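Local coordinates for ubiquitin-conjugating enzyme-like protein (PDB 6ZM3), which probably acts as a UEV-type partner of a ubiquitin-conjugating enzyme in ubiquitin chain assembly, at residues L62-Y67 with L115-L120; P73-H78 with V96-F101; N86-D91 with Q126-K131. One frame throughout, in Å; residues are numbered along the deposited sequence.

Overall arrangement
All three contacts belong to one UBC fold. Contact 1 packs helix 113-125 on the sheet about 1 Å from the centre of the chain, contact 2 joins the loops before strand 78-81 and before helix 102-105, and contact 3 uses the loop after helix 113-125. The centres of contacts 2 and 3 lie about 11 and 14 Å from the centre of contact 1. Contacts 2 and 3, with centres about 17 Å apart, are connected through the loop after strand 78-81: Asn97 N approaches Cys89 O at 2.7 Å, a probable hydrogen bond. Leu120 packs on Phe101 of contact 2 and on Cys89 of contact 3.

Contact 1 of 3, residues L62-Y67 with L115-L120; sequences LSLEIY and LCLSEL
Leu64 and Ile66 meet Leu117 and Leu120 in the sheet-on-helix core of the UBC fold, where helix 113-125 packs against one face of the antiparallel four-stranded sheet. The short axes of strand 62-67 and helix 115-120 approach to 11.7 Å and run at 141° to each other, a spacing that leaves room for one layer of interdigitating side chains. The nearest backbones are those of Leu64 and Leu117, with CA atoms 9.1 Å apart.

All contact across this interface is apolar, between methyl groups, and no hydrogen bond crosses it. Leu64 and Leu117 run past each other in opposite directions and touch through their CD2 branches at 4.0 Å. In Leu64, CG stands anti to the carbonyl carbon (chi1 -60°), while chi2 of 97° departs from a staggered value; this combination sends CD2 towards the helix. The same methyl reaches the next helical turn, where Leu64 CD2 lies 4.2 Å from Leu120 CD1. Leu117 is met from two strand positions, for Ile66, two residues on and on the same face of the sheet, also extends its CD1 towards it.

Further apolar groups close the core. Ile79 of strand 78-81 touches Leu64 and Leu120, Val32 of strand 30-34 touches Ile66 and Leu117, and all four residues of the interface are buried. Off the interface, Glu65 forms salt bridges with Arg35 and Arg80, Tyr67 stacks on Tyr44, and Ser63 packs on the backbone of a chain of another protein. Helical geometry within the segment is regular, with Leu120 N bonded to Cys116 O at 2.8 Å. From Ile66, the second strand residue in the contact, the outermost methyl completes the interface: Ile66 CD1 stands 4.2 Å from Leu117 CD2.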
loop_
_atom_site.group_PDB
_atom_site.type_symbol
_atom_site.label_atom_id
_atom_site.label_comp_id
_atom_site.label_asym_id
_atom_site.label_seq_id
_atom_site.Cartn_x
_atom_site.Cartn_y
_atom_site.Cartn_z
ATOM N N LEU B 62 -0.474 -0.519 -8.717
ATOM C CA LEU B 62 -1.341 0.646 -8.749
ATOM C C LEU B 62 -2.702 0.294 -8.145
ATOM O O LEU B 62 -3.356 -0.658 -8.568
ATOM C CB LEU B 62 -1.443 1.101 -10.217
ATOM C CG LEU B 62 -0.114 1.353 -10.937
ATOM C CD1 LEU B 62 -0.383 1.657 -12.404
ATOM C CD2 LEU B 62 0.670 2.519 -10.319
ATOM N N SER B 63 -3.204 1.149 -7.239
ATOM C CA SER B 63 -4.444 0.918 -6.520
ATOM C C SER B 63 -5.538 1.813 -7.101
ATOM O O SER B 63 -5.279 2.975 -7.433
ATOM C CB SER B 63 -4.318 1.172 -5.015
ATOM O OG SER B 63 -3.491 0.170 -4.379
ATOM N N LEU B 64 -6.744 1.247 -7.180
ATOM C CA LEU B 64 -7.926 1.942 -7.674
ATOM C C LEU B 64 -9.104 1.719 -6.736
ATOM O O LEU B 64 -9.165 0.720 -6.007
ATOM C CB LEU B 64 -8.252 1.381 -9.065
ATOM C CG LEU B 64 -7.156 1.537 -10.113
ATOM C CD1 LEU B 64 -6.311 0.256 -10.234
ATOM C CD2 LEU B 64 -7.804 1.892 -11.467
ATOM N N GLU B 65 -10.079 2.626 -6.783
ATOM C CA GLU B 65 -11.341 2.403 -6.119
ATOM C C GLU B 65 -12.411 2.338 -7.203
ATOM O O GLU B 65 -12.317 3.101 -8.183
ATOM C CB GLU B 65 -11.664 3.588 -5.221
ATOM C CG GLU B 65 -12.944 3.403 -4.432
ATOM C CD GLU B 65 -12.972 4.301 -3.205
ATOM O OE1 GLU B 65 -12.575 3.828 -2.088
ATOM O OE2 GLU B 65 -13.365 5.469 -3.375
ATOM N N ILE B 66 -13.363 1.407 -7.014
ATOM C CA ILE B 66 -14.484 1.207 -7.921
ATOM C C ILE B 66 -15.790 1.385 -7.162
ATOM O O ILE B 66 -16.032 0.763 -6.120
ATOM C CB ILE B 66 -14.399 -0.130 -8.686
ATOM C CG1 ILE B 66 -13.002 -0.281 -9.295
ATOM C CG2 ILE B 66 -15.505 -0.164 -9.758
ATOM C CD1 ILE B 66 -12.611 -1.664 -9.817
ATOM N N TYR B 67 -16.650 2.239 -7.719
ATOM C CA TYR B 67 -17.982 2.451 -7.199
ATOM C C TYR B 67 -18.993 1.949 -8.224
ATOM O O TYR B 67 -18.983 2.430 -9.346
ATOM C CB TYR B 67 -18.205 3.946 -6.996
ATOM C CG TYR B 67 -19.552 4.352 -6.460
ATOM C CD1 TYR B 67 -20.172 3.639 -5.447
ATOM C CD2 TYR B 67 -20.197 5.482 -6.944
ATOM C CE1 TYR B 67 -21.392 4.016 -4.928
ATOM C CE2 TYR B 67 -21.426 5.875 -6.434
ATOM C CZ TYR B 67 -22.029 5.138 -5.429
ATOM O OH TYR B 67 -23.234 5.497 -4.910
ATOM N N LEU B 115 -12.519 -6.788 -16.443
ATOM C CA LEU B 115 -12.185 -6.408 -17.815
ATOM C C LEU B 115 -11.836 -4.910 -17.895
ATOM O O LEU B 115 -10.906 -4.546 -18.612
ATOM C CB LEU B 115 -13.321 -6.831 -18.763
ATOM C CG LEU B 115 -13.078 -6.661 -20.273
ATOM C CD1 LEU B 115 -11.780 -7.311 -20.747
ATOM C CD2 LEU B 115 -14.257 -7.214 -21.053
ATOM N N CYS B 116 -12.542 -4.055 -17.152
ATOM C CA CYS B 116 -12.205 -2.626 -17.111
ATOM C C CYS B 116 -10.746 -2.438 -16.714
ATOM O O CYS B 116 -10.015 -1.679 -17.367
ATOM C CB CYS B 116 -13.071 -1.787 -16.166
ATOM S SG CYS B 116 -14.807 -1.588 -16.635
ATOM N N LEU B 117 -10.312 -3.167 -15.672
ATOM C CA LEU B 117 -8.930 -3.069 -15.228
ATOM C C LEU B 117 -7.941 -3.648 -16.245
ATOM O O LEU B 117 -6.871 -3.056 -16.453
ATOM C CB LEU B 117 -8.765 -3.698 -13.835
ATOM C CG LEU B 117 -9.548 -3.089 -12.673
ATOM C CD1 LEU B 117 -8.994 -3.613 -11.332
ATOM C CD2 LEU B 117 -9.499 -1.563 -12.665
ATOM N N SER B 118 -8.242 -4.810 -16.877
ATOM C CA SER B 118 -7.361 -5.328 -17.909
ATOM C C SER B 118 -7.197 -4.302 -19.022
ATOM O O SER B 118 -6.111 -4.178 -19.559
ATOM C CB SER B 118 -7.804 -6.657 -18.473
ATOM O OG SER B 118 -7.066 -7.687 -17.857
ATOM N N GLU B 119 -8.300 -3.612 -19.343
ATOM C CA GLU B 119 -8.368 -2.615 -20.405
ATOM C C GLU B 119 -7.636 -1.322 -20.026
ATOM O O GLU B 119 -7.032 -0.696 -20.906
ATOM C CB GLU B 119 -9.799 -2.376 -20.882
ATOM C CG GLU B 119 -10.394 -3.568 -21.649
ATOM C CD GLU B 119 -9.777 -3.827 -23.013
ATOM O OE1 GLU B 119 -9.626 -2.849 -23.761
ATOM O OE2 GLU B 119 -9.365 -4.980 -23.296
ATOM N N LEU B 120 -7.682 -0.916 -18.746
ATOM C CA LEU B 120 -6.799 0.153 -18.276
ATOM C C LEU B 120 -5.329 -0.259 -18.338
ATOM O O LEU B 120 -4.451 0.541 -18.687
ATOM C CB LEU B 120 -7.237 0.594 -16.878
ATOM C CG LEU B 120 -8.530 1.390 -16.878
ATOM C CD1 LEU B 120 -9.106 1.536 -15.474
ATOM C CD2 LEU B 120 -8.275 2.770 -17.498
#

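Contact 2 of 3, residues P73-H78 with V96-F101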
loop_
_atom_site.group_PDB
_atom_site.type_symbol
_atom_site.label_atom_id
_atom_site.label_comp_id
_atom_site.label_asym_id
_atom_site.label_seq_id
_atom_site.Cartn_x
_atom_site.Cartn_y
_atom_site.Cartn_z
ATOM N N PRO B 73 -24.938 -2.586 -13.970
ATOM C CA PRO B 73 -24.014 -2.202 -15.035
ATOM C C PRO B 73 -24.692 -1.557 -16.254
ATOM O O PRO B 73 -24.182 -1.700 -17.358
ATOM C CB PRO B 73 -23.460 -3.567 -15.443
ATOM C CG PRO B 73 -24.631 -4.499 -15.330
ATOM C CD PRO B 73 -25.516 -3.911 -14.258
ATOM N N LYS B 74 -25.846 -0.910 -16.046
ATOM C CA LYS B 74 -26.555 -0.238 -17.135
ATOM C C LYS B 74 -25.716 0.946 -17.609
ATOM O O LYS B 74 -25.573 1.169 -18.815
ATOM C CB LYS B 74 -27.986 0.153 -16.763
ATOM C CG LYS B 74 -28.993 -0.990 -16.876
ATOM C CD LYS B 74 -30.443 -0.540 -16.974
ATOM C CE LYS B 74 -31.185 -0.529 -15.652
ATOM N NZ LYS B 74 -30.718 0.554 -14.753
ATOM N N VAL B 75 -25.104 1.625 -16.634
ATOM C CA VAL B 75 -24.083 2.638 -16.885
ATOM C C VAL B 75 -22.754 2.137 -16.314
ATOM O O VAL B 75 -22.737 1.231 -15.481
ATOM C CB VAL B 75 -24.494 3.994 -16.283
ATOM C CG1 VAL B 75 -25.822 4.481 -16.836
ATOM C CG2 VAL B 75 -24.534 3.952 -14.765
ATOM N N PRO B 76 -21.579 2.666 -16.737
ATOM C CA PRO B 76 -20.304 2.080 -16.324
ATOM C C PRO B 76 -20.038 2.259 -14.825
ATOM O O PRO B 76 -20.661 3.096 -14.172
ATOM C CB PRO B 76 -19.266 2.837 -17.185
ATOM C CG PRO B 76 -20.089 3.481 -18.297
ATOM C CD PRO B 76 -21.401 3.827 -17.626
ATOM N N PRO B 77 -19.099 1.481 -14.230
ATOM C CA PRO B 77 -18.666 1.738 -12.864
ATOM C C PRO B 77 -17.842 3.026 -12.850
ATOM O O PRO B 77 -17.241 3.402 -13.863
ATOM C CB PRO B 77 -17.717 0.571 -12.556
ATOM C CG PRO B 77 -17.235 0.047 -13.896
ATOM C CD PRO B 77 -18.330 0.409 -14.872
ATOM N N HIS B 78 -17.794 3.671 -11.688
ATOM C CA HIS B 78 -16.929 4.827 -11.475
ATOM C C HIS B 78 -15.596 4.322 -10.952
ATOM O O HIS B 78 -15.582 3.707 -9.889
ATOM C CB HIS B 78 -17.601 5.790 -10.490
ATOM C CG HIS B 78 -18.988 6.150 -10.906
ATOM N ND1 HIS B 78 -19.250 6.882 -12.048
ATOM C CD2 HIS B 78 -20.192 5.875 -10.355
ATOM C CE1 HIS B 78 -20.546 7.057 -12.171
ATOM N NE2 HIS B 78 -21.148 6.448 -11.146
ATOM N N VAL B 96 -11.248 7.966 -13.962
ATOM C CA VAL B 96 -11.222 7.438 -15.327
ATOM C C VAL B 96 -12.352 8.126 -16.078
ATOM O O VAL B 96 -13.494 8.047 -15.684
ATOM C CB VAL B 96 -11.330 5.900 -15.368
ATOM C CG1 VAL B 96 -11.441 5.342 -16.784
ATOM C CG2 VAL B 96 -10.124 5.266 -14.695
ATOM N N ASN B 97 -11.971 8.900 -17.101
ATOM C CA ASN B 97 -12.838 9.763 -17.897
ATOM C C ASN B 97 -13.746 8.928 -18.804
ATOM O O ASN B 97 -13.254 8.120 -19.581
ATOM C CB ASN B 97 -11.936 10.668 -18.754
ATOM C CG ASN B 97 -12.728 11.710 -19.498
ATOM O OD1 ASN B 97 -13.448 11.367 -20.424
ATOM N ND2 ASN B 97 -12.609 12.959 -19.086
ATOM N N ARG B 98 -15.042 9.213 -18.754
ATOM C CA ARG B 98 -16.089 8.422 -19.385
ATOM C C ARG B 98 -16.162 8.639 -20.899
ATOM O O ARG B 98 -16.733 7.810 -21.612
ATOM C CB ARG B 98 -17.414 8.670 -18.666
ATOM C CG ARG B 98 -17.550 7.842 -17.395
ATOM C CD ARG B 98 -18.591 8.385 -16.426
ATOM N NE ARG B 98 -19.235 7.308 -15.678
ATOM C CZ ARG B 98 -20.507 6.918 -15.800
ATOM N NH1 ARG B 98 -21.321 7.536 -16.642
ATOM N NH2 ARG B 98 -20.961 5.910 -15.069
ATOM N N GLU B 99 -15.554 9.727 -21.388
ATOM C CA GLU B 99 -15.555 10.010 -22.818
ATOM C C GLU B 99 -14.226 9.594 -23.448
ATOM O O GLU B 99 -14.132 9.455 -24.664
ATOM C CB GLU B 99 -15.922 11.476 -23.094
ATOM C CG GLU B 99 -17.175 11.927 -22.349
ATOM C CD GLU B 99 -18.173 12.798 -23.105
ATOM O OE1 GLU B 99 -17.875 13.995 -23.323
ATOM O OE2 GLU B 99 -19.264 12.286 -23.455
ATOM N N LYS B 100 -13.183 9.426 -22.629
ATOM C CA LYS B 100 -11.852 9.142 -23.155
ATOM C C LYS B 100 -11.476 7.669 -23.013
ATOM O O LYS B 100 -10.583 7.209 -23.726
ATOM C CB LYS B 100 -10.783 10.001 -22.476
ATOM C CG LYS B 100 -10.844 11.486 -22.820
ATOM C CD LYS B 100 -10.060 12.361 -21.864
ATOM C CE LYS B 100 -9.959 13.788 -22.359
ATOM N NZ LYS B 100 -8.791 14.482 -21.762
ATOM N N PHE B 101 -12.062 6.948 -22.043
ATOM C CA PHE B 101 -11.711 5.531 -21.928
ATOM C C PHE B 101 -12.601 4.758 -22.901
ATOM O O PHE B 101 -13.812 4.785 -22.730
ATOM C CB PHE B 101 -11.900 5.034 -20.485
ATOM C CG PHE B 101 -11.438 3.618 -20.199
ATOM C CD1 PHE B 101 -10.335 3.072 -20.838
ATOM C CD2 PHE B 101 -12.133 2.821 -19.305
ATOM C CE1 PHE B 101 -9.921 1.771 -20.586
ATOM C CE2 PHE B 101 -11.725 1.512 -19.066
ATOM C CZ PHE B 101 -10.615 0.997 -19.690
HETATM O O HOH W 1 -17.597 5.750 -14.851
#
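This is a loop-to-loop contact made by one arginine, Arg98, reaching across to Val75, Pro76 and His78 at the entrance to strand 78-81 of the UBC fold. The receiving segment carries the sequence Pro-Lys-Val-Pro-Pro, the proline-rich P-x-x-P-P signature of the family, with a cis peptide bond before Pro73. Neither segment is mainly helix or strand, and Arg98 supplies most of the surface buried between them.

The Pro76 ring covers one face of the guanidinium: Pro76 CD is 3.7 Å from Arg98 CZ, with CG displaced towards the rim. Val75 CG2 sits at the guanidinium edge, close to its plane, 4.1 Å from Arg98 NH2. The planes of the His78 ring and the guanidinium are 25° apart and the two groups meet obliquely, His78 CE1 coming within 3.6 Å of Arg98 CZ. The arginine attains this position with CG anti to the carbonyl carbon (chi1 -81°) and a bend at chi3.

Among polar atoms, Arg98 NH2 is 3.0 Å from Pro76 O. A water lies 2.6 Å from Pro77 O, to which it donates, and bridges towards Arg98 NE, although that second distance is too short to be relied upon. Behind the arginine, the backbone is folded by an Asx turn: Glu99 N donates to Asn97 OD1 at 2.8 Å. Phe104 of helix 102-105 packs on both Pro76 and Arg98.

Such an arrangement is consistent with a guanidinium held mainly by van der Waals contact with Pro76 and His78, with two carbonyl oxygens in its surroundings. Its closeness to His78 would be expected to make protonation of that ring less favourable.

Contact 3 of 3, residues N86-D91 with Q126-K131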
loop_
_atom_site.group_PDB
_atom_site.type_symbol
_atom_site.label_atom_id
_atom_site.label_comp_id
_atom_site.label_asym_id
_atom_site.label_seq_id
_atom_site.Cartn_x
_atom_site.Cartn_y
_atom_site.Cartn_z
ATOM N N ASN B 86 0.076 9.068 -15.044
ATOM C CA ASN B 86 -0.023 9.899 -16.241
ATOM C C ASN B 86 -0.495 9.012 -17.396
ATOM O O ASN B 86 0.284 8.253 -17.995
ATOM C CB ASN B 86 1.316 10.570 -16.566
ATOM C CG ASN B 86 1.294 11.408 -17.834
ATOM O OD1 ASN B 86 0.229 11.867 -18.267
ATOM N ND2 ASN B 86 2.472 11.606 -18.426
ATOM N N LEU B 87 -1.801 9.097 -17.643
ATOM C CA LEU B 87 -2.496 8.313 -18.651
ATOM C C LEU B 87 -3.621 9.178 -19.200
ATOM O O LEU B 87 -4.331 9.840 -18.458
ATOM C CB LEU B 87 -3.033 7.036 -17.979
ATOM C CG LEU B 87 -3.467 5.915 -18.920
ATOM C CD1 LEU B 87 -2.248 5.288 -19.599
ATOM C CD2 LEU B 87 -4.288 4.855 -18.167
ATOM N N PRO B 88 -3.817 9.228 -20.536
ATOM C CA PRO B 88 -4.779 10.153 -21.144
ATOM C C PRO B 88 -6.200 10.049 -20.614
ATOM O O PRO B 88 -6.803 11.072 -20.320
ATOM C CB PRO B 88 -4.714 9.837 -22.648
ATOM C CG PRO B 88 -3.357 9.221 -22.827
ATOM C CD PRO B 88 -3.071 8.457 -21.540
ATOM N N CYS B 89 -6.704 8.820 -20.397
ATOM C CA CYS B 89 -8.090 8.673 -19.991
ATOM C C CYS B 89 -8.279 8.944 -18.501
ATOM O O CYS B 89 -9.388 8.822 -17.990
ATOM C CB CYS B 89 -8.634 7.294 -20.365
ATOM S SG CYS B 89 -7.686 5.938 -19.619
ATOM N N VAL B 90 -7.192 9.275 -17.796
ATOM C CA VAL B 90 -7.294 9.563 -16.367
ATOM C C VAL B 90 -7.170 11.063 -16.126
ATOM O O VAL B 90 -6.161 11.656 -16.500
ATOM C CB VAL B 90 -6.188 8.815 -15.602
ATOM C CG1 VAL B 90 -6.327 9.073 -14.102
ATOM C CG2 VAL B 90 -6.271 7.316 -15.874
ATOM N N ASP B 91 -8.189 11.655 -15.479
ATOM C CA ASP B 91 -8.181 13.091 -15.201
ATOM C C ASP B 91 -7.253 13.405 -14.036
ATOM O O ASP B 91 -6.670 12.508 -13.440
ATOM C CB ASP B 91 -9.554 13.614 -14.803
ATOM C CG ASP B 91 -10.644 13.397 -15.838
ATOM O OD1 ASP B 91 -10.301 13.181 -17.003
ATOM O OD2 ASP B 91 -11.828 13.453 -15.453
ATOM N N GLN B 126 0.009 0.515 -24.678
ATOM C CA GLN B 126 -0.148 1.070 -26.021
ATOM C C GLN B 126 1.158 1.737 -26.448
ATOM O O GLN B 126 1.879 2.311 -25.617
ATOM C CB GLN B 126 -1.249 2.138 -26.064
ATOM C CG GLN B 126 -2.662 1.608 -25.862
ATOM C CD GLN B 126 -3.092 0.750 -27.022
ATOM O OE1 GLN B 126 -2.882 -0.460 -27.026
ATOM N NE2 GLN B 126 -3.666 1.382 -28.035
ATOM N N PRO B 127 1.499 1.732 -27.758
ATOM C CA PRO B 127 2.756 2.346 -28.194
ATOM C C PRO B 127 2.798 3.825 -27.800
ATOM O O PRO B 127 3.858 4.350 -27.472
ATOM C CB PRO B 127 2.793 2.072 -29.715
ATOM C CG PRO B 127 1.822 0.908 -29.896
ATOM C CD PRO B 127 0.726 1.158 -28.875
ATOM N N GLN B 128 1.639 4.492 -27.812
ATOM C CA GLN B 128 1.613 5.930 -27.599
ATOM C C GLN B 128 1.811 6.283 -26.120
ATOM O O GLN B 128 2.324 7.354 -25.812
ATOM C CB GLN B 128 0.347 6.551 -28.181
ATOM C CG GLN B 128 -0.945 6.185 -27.457
ATOM C CD GLN B 128 -1.935 7.328 -27.534
ATOM O OE1 GLN B 128 -1.965 8.081 -28.506
ATOM N NE2 GLN B 128 -2.756 7.488 -26.508
ATOM N N ASN B 129 1.405 5.388 -25.209
ATOM C CA ASN B 129 1.278 5.747 -23.800
ATOM C C ASN B 129 2.416 5.138 -22.986
ATOM O O ASN B 129 2.705 5.607 -21.889
ATOM C CB ASN B 129 -0.063 5.317 -23.194
ATOM C CG ASN B 129 -1.278 5.956 -23.830
ATOM O OD1 ASN B 129 -1.212 7.082 -24.313
ATOM N ND2 ASN B 129 -2.402 5.254 -23.834
ATOM N N ARG B 130 3.080 4.118 -23.539
ATOM C CA ARG B 130 4.062 3.321 -22.824
ATOM C C ARG B 130 5.314 4.131 -22.452
ATOM O O ARG B 130 6.215 3.611 -21.793
ATOM C CB ARG B 130 4.301 1.992 -23.561
ATOM C CG ARG B 130 5.378 2.006 -24.634
ATOM C CD ARG B 130 5.906 0.602 -24.892
ATOM N NE ARG B 130 5.095 -0.098 -25.876
ATOM C CZ ARG B 130 5.535 -0.651 -27.013
ATOM N NH1 ARG B 130 6.820 -0.636 -27.328
ATOM N NH2 ARG B 130 4.675 -1.246 -27.825
ATOM N N LYS B 131 5.368 5.413 -22.843
ATOM C CA LYS B 131 6.549 6.202 -22.555
ATOM C C LYS B 131 6.168 7.462 -21.797
ATOM O O LYS B 131 7.048 8.275 -21.558
ATOM C CB LYS B 131 7.309 6.594 -23.832
ATOM C CG LYS B 131 7.954 5.428 -24.563
ATOM C CD LYS B 131 8.431 5.756 -25.959
ATOM C CE LYS B 131 8.857 4.507 -26.703
ATOM N NZ LYS B 131 7.689 3.749 -27.217
#
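Asn129 lies against Leu87 and Pro88, joining two peripheral loops of the UBC fold: the one after strand 78-81 and the one that follows helix 113-125. The first is shaped by a type I beta turn from Leu87 to Val90, closed by Val90 N bonding to Leu87 O at 3.0 Å. The second folds back on itself, Gln126 O accepting from both Asn129 N and Arg130 N. The CA atoms of Leu87 and Asn129 are 6.9 Å apart.

Asn129 can be traced outwards. Asn129 CB lies 4.2 Å from Leu87 CD1. Rotation about the CA-CB bond (chi1 -62°) sets CG anti to the carbonyl carbon and carries the amide onto the Pro88 ring, where Asn129 CG is 3.8 Å from Pro88 CD. Of the two terminal atoms, ND2 donates to Glu123 O in helix 113-125, which fixes the rotation of the amide and ties this loop to the helix behind it. The other, OD1, faces the proline and also accepts a weak bond from Gln128 NE2, bent at 120°.

Gln128 gets there through a bend at chi2, and its amide passes Pro88 CG. Leu87 is buried against Glu123, Met124 and Phe57. The nearest approach between the two loops is Asn129 OD1 to Pro88 CG, 3.4 Å.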